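Local coordinates for protein inhibitor from Tityus obscurus scorpion venom (TopI1) (Tityus, PDB 6MRQ) that probably acts as a venom inhibitor, a small disulfide-rich peptide that binds another protein and is built on a compact helix-and-hairpin scaffold, at residues K3-Y8 against G25-M30. Residues are numbered along the deposited sequence; the frame is centred on the assembly and turned at random.
Sequences KRCKTY and GICKCM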
ATOM      1  N   LYS B   3      12.803   0.805   0.440  1.00 14.39           N
ATOM      2  CA  LYS B   3      14.036   0.163  -0.005  1.00 16.23           C
ATOM      3  C   LYS B   3      15.186   1.015   0.500  1.00 17.65           C
ATOM      4  O   LYS B   3      15.278   2.192   0.153  1.00 16.61           O
ATOM      5  CB  LYS B   3      14.078   0.070  -1.534  1.00 17.63           C
ATOM      6  CG  LYS B   3      15.411  -0.413  -2.116  1.00 21.04           C
ATOM      7  CD  LYS B   3      15.558  -1.930  -2.034  1.00 20.80           C
ATOM      8  CE  LYS B   3      16.960  -2.390  -2.428  1.00 30.99           C
ATOM      9  NZ  LYS B   3      17.963  -2.053  -1.384  0.74 33.01           N
ATOM     10  N   ARG B   4      16.054   0.435   1.321  1.00 19.23           N
ATOM     11  CA  ARG B   4      17.213   1.170   1.800  1.00 19.61           C
ATOM     12  C   ARG B   4      18.264   1.258   0.698  1.00 21.70           C
ATOM     13  O   ARG B   4      18.309   0.441  -0.226  1.00 22.59           O
ATOM     14  CB  ARG B   4      17.785   0.501   3.050  1.00 25.51           C
ATOM     15  CG  ARG B   4      16.915   0.652   4.302  1.00 27.20           C
ATOM     16  CD  ARG B   4      17.549  -0.061   5.486  0.47 30.25           C
ATOM     17  NE  ARG B   4      16.837   0.157   6.742  0.93 41.84           N
ATOM     18  CZ  ARG B   4      17.106   1.135   7.603  0.24 41.02           C
ATOM     19  NH1 ARG B   4      18.070   2.010   7.350  0.86 44.26           N
ATOM     20  NH2 ARG B   4      16.405   1.238   8.724  0.64 43.51           N
ATOM     21  N   CYS B   5      19.111   2.278   0.795  1.00 19.26           N
ATOM     22  CA  CYS B   5      20.096   2.523  -0.244  1.00 20.94           C
ATOM     23  C   CYS B   5      21.217   3.362   0.343  1.00 21.29           C
ATOM     24  O   CYS B   5      21.043   4.047   1.354  1.00 22.98           O
ATOM     25  CB  CYS B   5      19.465   3.254  -1.435  1.00 22.26           C
ATOM     26  SG  CYS B   5      18.646   4.787  -0.921  1.00 19.44           S
ATOM     27  N   LYS B   6      22.374   3.303  -0.315  1.00 21.96           N
ATOM     28  CA  LYS B   6      23.448   4.259  -0.090  1.00 23.77           C
ATOM     29  C   LYS B   6      23.606   5.224  -1.251  1.00 23.74           C
ATOM     30  O   LYS B   6      23.975   6.382  -1.034  1.00 28.25           O
ATOM     31  CB  LYS B   6      24.780   3.525   0.121  1.00 25.43           C
ATOM     32  CG  LYS B   6      24.830   2.676   1.389  0.74 29.33           C
ATOM     33  CD  LYS B   6      25.019   3.538   2.634  0.32 33.04           C
ATOM     34  CE  LYS B   6      25.243   2.691   3.882  0.89 41.70           C
ATOM     35  NZ  LYS B   6      24.008   1.991   4.329  0.79 38.15           N
ATOM     36  N   THR B   7      23.343   4.758  -2.470  1.00 24.72           N
ATOM     37  CA  THR B   7      23.338   5.590  -3.661  1.00 23.22           C
ATOM     38  C   THR B   7      22.098   5.228  -4.469  1.00 21.91           C
ATOM     39  O   THR B   7      21.475   4.184  -4.252  1.00 20.61           O
ATOM     40  CB  THR B   7      24.577   5.361  -4.539  1.00 24.49           C
ATOM     41  OG1 THR B   7      24.487   4.074  -5.160  1.00 30.55           O
ATOM     42  CG2 THR B   7      25.860   5.455  -3.715  1.00 28.41           C
ATOM     43  N   TYR B   8      21.742   6.092  -5.415  1.00 20.48           N
ATOM     44  CA  TYR B   8      20.524   5.833  -6.176  1.00 20.82           C
ATOM     45  C   TYR B   8      20.648   4.596  -7.060  1.00 20.18           C
ATOM     46  O   TYR B   8      19.628   3.969  -7.367  1.00 20.65           O
ATOM     47  CB  TYR B   8      20.100   7.068  -6.969  1.00 20.41           C
ATOM     48  CG  TYR B   8      18.681   6.972  -7.488  1.00 19.42           C
ATOM     49  CD1 TYR B   8      17.613   6.769  -6.617  1.00 17.91           C
ATOM     50  CD2 TYR B   8      18.405   7.073  -8.846  1.00 21.60           C
ATOM     51  CE1 TYR B   8      16.322   6.667  -7.083  1.00 18.88           C
ATOM     52  CE2 TYR B   8      17.116   6.980  -9.321  1.00 20.13           C
ATOM     53  CZ  TYR B   8      16.080   6.779  -8.432  1.00 19.71           C
ATOM     54  OH  TYR B   8      14.793   6.683  -8.888  1.00 21.49           O
ATOM     55  N   GLY B  25      18.549   7.495   3.804  1.00 21.75           N
ATOM     56  CA  GLY B  25      18.779   6.068   3.814  1.00 20.94           C
ATOM     57  C   GLY B  25      17.875   5.247   2.925  1.00 18.46           C
ATOM     58  O   GLY B  25      18.029   4.019   2.886  1.00 19.91           O
ATOM     59  N   ILE B  26      16.950   5.867   2.197  1.00 16.90           N
ATOM     60  CA  ILE B  26      15.944   5.110   1.464  1.00 15.13           C
ATOM     61  C   ILE B  26      15.758   5.653   0.056  1.00 15.03           C
ATOM     62  O   ILE B  26      16.142   6.777  -0.270  1.00 16.64           O
ATOM     63  CB  ILE B  26      14.585   5.058   2.211  1.00 14.86           C
ATOM     64  CG1 ILE B  26      13.934   6.440   2.242  1.00 16.35           C
ATOM     65  CG2 ILE B  26      14.771   4.530   3.623  1.00 17.32           C
ATOM     66  CD1 ILE B  26      12.526   6.434   2.835  1.00 18.00           C
ATOM     67  N   CYS B  27      15.156   4.825  -0.783  1.00 14.84           N
ATOM     68  CA  CYS B  27      14.915   5.183  -2.170  1.00 16.18           C
ATOM     69  C   CYS B  27      13.703   6.092  -2.278  1.00 15.04           C
ATOM     70  O   CYS B  27      12.636   5.787  -1.738  1.00 15.13           O
ATOM     71  CB  CYS B  27      14.676   3.912  -2.975  1.00 15.52           C
ATOM     72  SG  CYS B  27      16.118   2.865  -3.093  1.00 17.68           S
ATOM     73  N   LYS B  28      13.864   7.199  -2.998  1.00 15.16           N
ATOM     74  CA  LYS B  28      12.809   8.193  -3.183  1.00 14.62           C
ATOM     75  C   LYS B  28      12.578   8.391  -4.676  1.00 16.46           C
ATOM     76  O   LYS B  28      13.267   9.174  -5.332  1.00 16.81           O
ATOM     77  CB  LYS B  28      13.172   9.502  -2.484  1.00 17.73           C
ATOM     78  CG  LYS B  28      13.222   9.363  -0.977  1.00 18.18           C
ATOM     79  CD  LYS B  28      13.122  10.698  -0.284  0.46 15.88           C
ATOM     80  CE  LYS B  28      13.091  10.523   1.224  0.98 26.65           C
ATOM     81  NZ  LYS B  28      12.957  11.826   1.908  0.59 21.47           N
ATOM     82  N   CYS B  29      11.598   7.669  -5.209  1.00 16.22           N
ATOM     83  CA  CYS B  29      11.126   7.878  -6.575  1.00 15.90           C
ATOM     84  C   CYS B  29       9.600   7.852  -6.597  1.00 13.83           C
ATOM     85  O   CYS B  29       8.978   7.213  -7.454  1.00 15.79           O
ATOM     86  CB  CYS B  29      11.728   6.857  -7.543  1.00 16.42           C
ATOM     87  SG  CYS B  29      11.283   5.149  -7.155  1.00 16.77           S
ATOM     88  N   MET B  30       8.990   8.520  -5.611  1.00 15.34           N
ATOM     89  CA  MET B  30       7.549   8.704  -5.458  1.00 15.02           C
ATOM     90  C   MET B  30       6.768   7.485  -4.977  1.00 14.50           C
ATOM     91  O   MET B  30       5.875   7.631  -4.139  1.00 15.15           O
ATOM     92  CB  MET B  30       6.916   9.294  -6.720  1.00 17.05           C
ATOM     93  CG  MET B  30       7.411  10.701  -7.023  1.00 18.53           C
ATOM     94  SD  MET B  30       6.204  11.805  -7.762  1.00 27.06           S
ATOM     95  CE  MET B  30       6.054  11.077  -9.387  1.00 25.35           C
TER
HETATM   96  O   HOH W   1      12.118   3.549  -0.073  1.00 13.81           O
HETATM   97  O   HOH W   2      19.509   2.884   4.924  1.00 31.93           O
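Residues 3-5 pair with strand 26-28 through a single antiparallel bridge, Arg4 facing Ile26. Cys27 N donates to Lys3 O at 2.8 Å, nearly along the C=O axis. The second bond, Cys5 N to Gly25 O at 2.9 Å, is less regular: the donor stands 46° out of the carbonyl plane. Packing is tightest around sulfur. Cys5 SG, between its own backbone N and carbonyl carbon (chi1 55°), lies 3.2 Å from Ile26 C. Cys27 SG lies 3.5 Å from Lys3 CG, and both cysteines leave the contact as disulfides, to Cys22 and Cys11. Lys3 bends at chi2 and chi4, bringing NZ back to donate a hydrogen bond to Arg4 O. Water takes over at either end of the bridge: one, in the guanidinium plane at its edge, links Arg4 NH1 to Gly25 O; another links Lys3 N to Cys27 O. Aromatic packing from a chain of another protein also reaches Lys3, Arg4 and Ile26. Cys29 CB meets the Tyr8 ring edge, 3.4 Å from Tyr8 OH, which is hydrogen-bonded to Arg18 O. Segment 3-8 thus runs from hairpin 21-23/26-28 toward helix 12-15, where Cys11-Cys27 and Cys15-Cys29 give the Cys-x3-Cys/Cys-x-Cys pattern of the cysteine-stabilised alpha-beta motif.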